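Local coordinates for periplasmic binding protein/LacI transcriptional regulator (Burkholderia multivorans, PDB 4YLE) that probably binds a simple sugar in the periplasm and delivers it to an ABC transporter for uptake, at residues Met195-Gly203 and Val213-Leu224. Numbering follows the deposited sequence.
Sequences MKVVSVQSG and VASAMLNEYPNL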
loop_
_atom_site.group_PDB
_atom_site.type_symbol
_atom_site.label_atom_id
_atom_site.label_comp_id
_atom_site.label_asym_id
_atom_site.label_seq_id
_atom_site.Cartn_x
_atom_site.Cartn_y
_atom_site.Cartn_z
HETATM N N MSE A 195 4.810 -14.098 21.055
HETATM C CA MSE A 195 3.812 -14.859 20.290
HETATM C C MSE A 195 4.508 -15.676 19.233
HETATM O O MSE A 195 5.658 -15.420 18.905
HETATM C CB MSE A 195 2.755 -13.967 19.614
HETATM C CG MSE A 195 1.817 -13.247 20.563
HETATM SE SE MSE A 195 2.455 -11.447 21.051
HETATM C CE MSE A 195 2.252 -11.641 22.998
ATOM N N LYS A 196 3.802 -16.670 18.720
ATOM C CA LYS A 196 4.320 -17.558 17.691
ATOM C C LYS A 196 3.571 -17.423 16.348
ATOM O O LYS A 196 2.383 -17.722 16.240
ATOM C CB LYS A 196 4.245 -18.994 18.185
ATOM C CG LYS A 196 5.036 -19.963 17.352
ATOM C CD LYS A 196 4.997 -21.350 17.973
ATOM C CE LYS A 196 5.060 -22.448 16.918
ATOM N NZ LYS A 196 4.039 -23.502 17.202
ATOM N N VAL A 197 4.264 -16.963 15.308
ATOM C CA VAL A 197 3.646 -16.887 13.990
ATOM C C VAL A 197 3.663 -18.265 13.368
ATOM O O VAL A 197 4.729 -18.769 13.020
ATOM C CB VAL A 197 4.377 -15.882 13.061
ATOM C CG1 VAL A 197 3.645 -15.731 11.739
ATOM C CG2 VAL A 197 4.487 -14.538 13.725
ATOM N N VAL A 198 2.497 -18.882 13.207
ATOM C CA VAL A 198 2.447 -20.251 12.700
ATOM C C VAL A 198 2.188 -20.339 11.195
ATOM O O VAL A 198 2.376 -21.396 10.602
ATOM C CB VAL A 198 1.384 -21.065 13.468
ATOM C CG1 VAL A 198 1.806 -21.123 14.920
ATOM C CG2 VAL A 198 -0.012 -20.442 13.311
ATOM N N SER A 199 1.789 -19.232 10.571
ATOM C CA SER A 199 1.454 -19.266 9.149
ATOM C C SER A 199 1.606 -17.877 8.544
ATOM O O SER A 199 1.225 -16.907 9.173
ATOM C CB SER A 199 0.025 -19.777 8.939
ATOM O OG SER A 199 -0.200 -20.108 7.587
ATOM N N VAL A 200 2.207 -17.808 7.357
ATOM C CA VAL A 200 2.264 -16.565 6.591
ATOM C C VAL A 200 1.861 -16.922 5.176
ATOM O O VAL A 200 2.515 -17.757 4.552
ATOM C CB VAL A 200 3.676 -15.904 6.605
ATOM C CG1 VAL A 200 3.688 -14.608 5.791
ATOM C CG2 VAL A 200 4.112 -15.587 8.025
ATOM N N GLN A 201 0.774 -16.318 4.694
ATOM C CA GLN A 201 0.236 -16.586 3.369
ATOM C C GLN A 201 -0.293 -15.308 2.739
ATOM O O GLN A 201 -0.793 -14.421 3.424
ATOM C CB GLN A 201 -0.893 -17.613 3.432
ATOM C CG GLN A 201 -0.516 -18.963 4.065
ATOM C CD GLN A 201 -1.717 -19.863 4.227
ATOM O OE1 GLN A 201 -2.474 -20.074 3.277
ATOM N NE2 GLN A 201 -1.912 -20.395 5.440
ATOM N N SER A 202 -0.200 -15.231 1.427
ATOM C CA SER A 202 -0.652 -14.030 0.726
ATOM C C SER A 202 -2.131 -14.069 0.375
ATOM O O SER A 202 -2.631 -15.024 -0.228
ATOM C CB SER A 202 0.163 -13.823 -0.548
ATOM O OG SER A 202 -0.287 -12.681 -1.246
ATOM N N GLY A 203 -2.815 -12.993 0.744
ATOM C CA GLY A 203 -4.175 -12.754 0.330
ATOM C C GLY A 203 -4.227 -11.750 -0.818
ATOM O O GLY A 203 -5.303 -11.286 -1.160
ATOM N N VAL A 213 -7.587 -17.346 2.702
ATOM C CA VAL A 213 -6.421 -17.571 3.572
ATOM C C VAL A 213 -6.748 -17.597 5.060
ATOM O O VAL A 213 -6.290 -18.487 5.769
ATOM C CB VAL A 213 -5.363 -16.485 3.305
ATOM C CG1 VAL A 213 -4.220 -16.526 4.344
ATOM C CG2 VAL A 213 -4.825 -16.692 1.902
ATOM N N ALA A 214 -7.497 -16.612 5.545
ATOM C CA ALA A 214 -7.889 -16.566 6.951
ATOM C C ALA A 214 -8.649 -17.840 7.332
ATOM O O ALA A 214 -8.430 -18.429 8.398
ATOM C CB ALA A 214 -8.742 -15.327 7.234
ATOM N N SER A 215 -9.550 -18.260 6.454
ATOM C CA SER A 215 -10.352 -19.455 6.706
ATOM C C SER A 215 -9.486 -20.700 6.790
ATOM O O SER A 215 -9.707 -21.559 7.660
ATOM C CB SER A 215 -11.411 -19.605 5.625
ATOM O OG SER A 215 -12.466 -18.666 5.858
ATOM N N ALA A 216 -8.503 -20.795 5.902
ATOM C CA ALA A 216 -7.579 -21.910 5.928
ATOM C C ALA A 216 -6.792 -21.895 7.234
ATOM O O ALA A 216 -6.595 -22.941 7.841
ATOM C CB ALA A 216 -6.636 -21.869 4.738
HETATM N N MSE A 217 -6.340 -20.715 7.668
HETATM C CA MSE A 217 -5.519 -20.636 8.868
HETATM C C MSE A 217 -6.324 -21.024 10.123
HETATM O O MSE A 217 -5.817 -21.726 10.985
HETATM C CB MSE A 217 -4.944 -19.225 9.030
HETATM C CG MSE A 217 -3.860 -18.965 8.092
HETATM SE SE MSE A 217 -3.341 -17.091 8.306
HETATM C CE MSE A 217 -1.834 -17.191 7.032
ATOM N N LEU A 218 -7.565 -20.542 10.213
ATOM C CA LEU A 218 -8.444 -20.910 11.309
ATOM C C LEU A 218 -8.709 -22.409 11.315
ATOM O O LEU A 218 -8.758 -23.051 12.377
ATOM C CB LEU A 218 -9.768 -20.135 11.220
ATOM C CG LEU A 218 -9.595 -18.638 11.463
ATOM C CD1 LEU A 218 -10.806 -17.892 10.909
ATOM C CD2 LEU A 218 -9.415 -18.309 12.921
ATOM N N ASN A 219 -8.893 -22.982 10.135
ATOM C CA ASN A 219 -9.087 -24.434 10.058
ATOM C C ASN A 219 -7.821 -25.182 10.468
ATOM O O ASN A 219 -7.899 -26.207 11.153
ATOM C CB ASN A 219 -9.515 -24.869 8.653
ATOM C CG ASN A 219 -10.958 -24.516 8.342
ATOM O OD1 ASN A 219 -11.820 -24.609 9.200
ATOM N ND2 ASN A 219 -11.227 -24.138 7.105
ATOM N N GLU A 220 -6.664 -24.687 10.036
ATOM C CA GLU A 220 -5.389 -25.372 10.320
ATOM C C GLU A 220 -5.009 -25.292 11.799
ATOM O O GLU A 220 -4.415 -26.229 12.355
ATOM C CB GLU A 220 -4.249 -24.778 9.462
ATOM C CG GLU A 220 -2.957 -25.610 9.518
ATOM C CD GLU A 220 -1.857 -25.069 8.595
ATOM O OE1 GLU A 220 -2.106 -24.123 7.824
ATOM O OE2 GLU A 220 -0.740 -25.609 8.637
ATOM N N TYR A 221 -5.332 -24.142 12.413
ATOM C CA TYR A 221 -4.960 -23.848 13.785
ATOM C C TYR A 221 -6.179 -23.555 14.660
ATOM O O TYR A 221 -6.601 -22.422 14.817
ATOM C CB TYR A 221 -3.982 -22.670 13.800
ATOM C CG TYR A 221 -2.710 -23.069 13.103
ATOM C CD1 TYR A 221 -1.802 -23.881 13.739
ATOM C CD2 TYR A 221 -2.436 -22.654 11.797
ATOM C CE1 TYR A 221 -0.649 -24.274 13.112
ATOM C CE2 TYR A 221 -1.277 -23.054 11.157
ATOM C CZ TYR A 221 -0.397 -23.866 11.829
ATOM O OH TYR A 221 0.752 -24.264 11.211
ATOM N N PRO A 222 -6.740 -24.593 15.258
ATOM C CA PRO A 222 -7.884 -24.406 16.146
ATOM C C PRO A 222 -7.590 -23.474 17.319
ATOM O O PRO A 222 -8.512 -22.876 17.871
ATOM C CB PRO A 222 -8.187 -25.830 16.650
ATOM C CG PRO A 222 -7.485 -26.741 15.715
ATOM C CD PRO A 222 -6.347 -25.993 15.104
ATOM N N ASN A 223 -6.324 -23.329 17.675
ATOM C CA ASN A 223 -5.928 -22.473 18.782
ATOM C C ASN A 223 -5.436 -21.078 18.353
ATOM O O ASN A 223 -4.871 -20.351 19.152
ATOM C CB ASN A 223 -4.834 -23.175 19.580
ATOM C CG ASN A 223 -5.221 -24.594 19.965
ATOM O OD1 ASN A 223 -4.652 -25.580 19.483
ATOM N ND2 ASN A 223 -6.199 -24.695 20.835
ATOM N N LEU A 224 -5.674 -20.715 17.102
ATOM C CA LEU A 224 -5.245 -19.424 16.594
ATOM C C LEU A 224 -5.850 -18.286 17.404
ATOM O O LEU A 224 -7.036 -18.314 17.720
ATOM C CB LEU A 224 -5.640 -19.265 15.124
ATOM C CG LEU A 224 -4.778 -18.237 14.397
ATOM C CD1 LEU A 224 -3.406 -18.838 14.149
ATOM C CD2 LEU A 224 -5.435 -17.796 13.088
HETATM O O HOH W 1 3.804 -23.199 11.947
HETATM O O HOH W 2 -3.667 -22.720 6.368
#
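Gln-201 NE2 reaches across to the helix by way of water: it donates 3.1 Å to water 2, which in turn gives a 2.6 Å hydrogen bond to Glu-220 OE1. Gln-201 NE2 also donates to Ser-199 OG at 2.8 Å, nearly straight and in the amide plane of Gln-201 (3° out of it), which fixes the rotation of the amide along its own strand. Against this pair lies selenomethionine Met-217: its CG is anti to the carbonyl carbon and the chain runs extended from there, carrying Met-217 CE to the strand, 3.4 Å from Ser-199 OG and touching CB, CG and NE2 of Gln-201. Strand 196-202 is an outermost strand of a four-stranded parallel sheet, pairing with strand 166-171, and helix 207-220 leads from it over the sheet to strand 226-229; this is a beta-alpha-beta crossover in one Rossmann-like lobe of the periplasmic binding protein fold. The axes of strand 196-202 and helix 213-220 are 161° apart, nearly antiparallel. Toward the start of the strand, Val-198 CG2 sits over the Tyr-221 ring, 3.5 Å from its centroid and 7° off the normal, a CH-pi contact. Leu-224 CD1 meets Val-198 CG2 at 3.8 Å. At the strand's other end, Val-213 splits its branches: CG1 packs on Gln-201 CB, while CG2 approaches Ser-202 O at 3.5 Å.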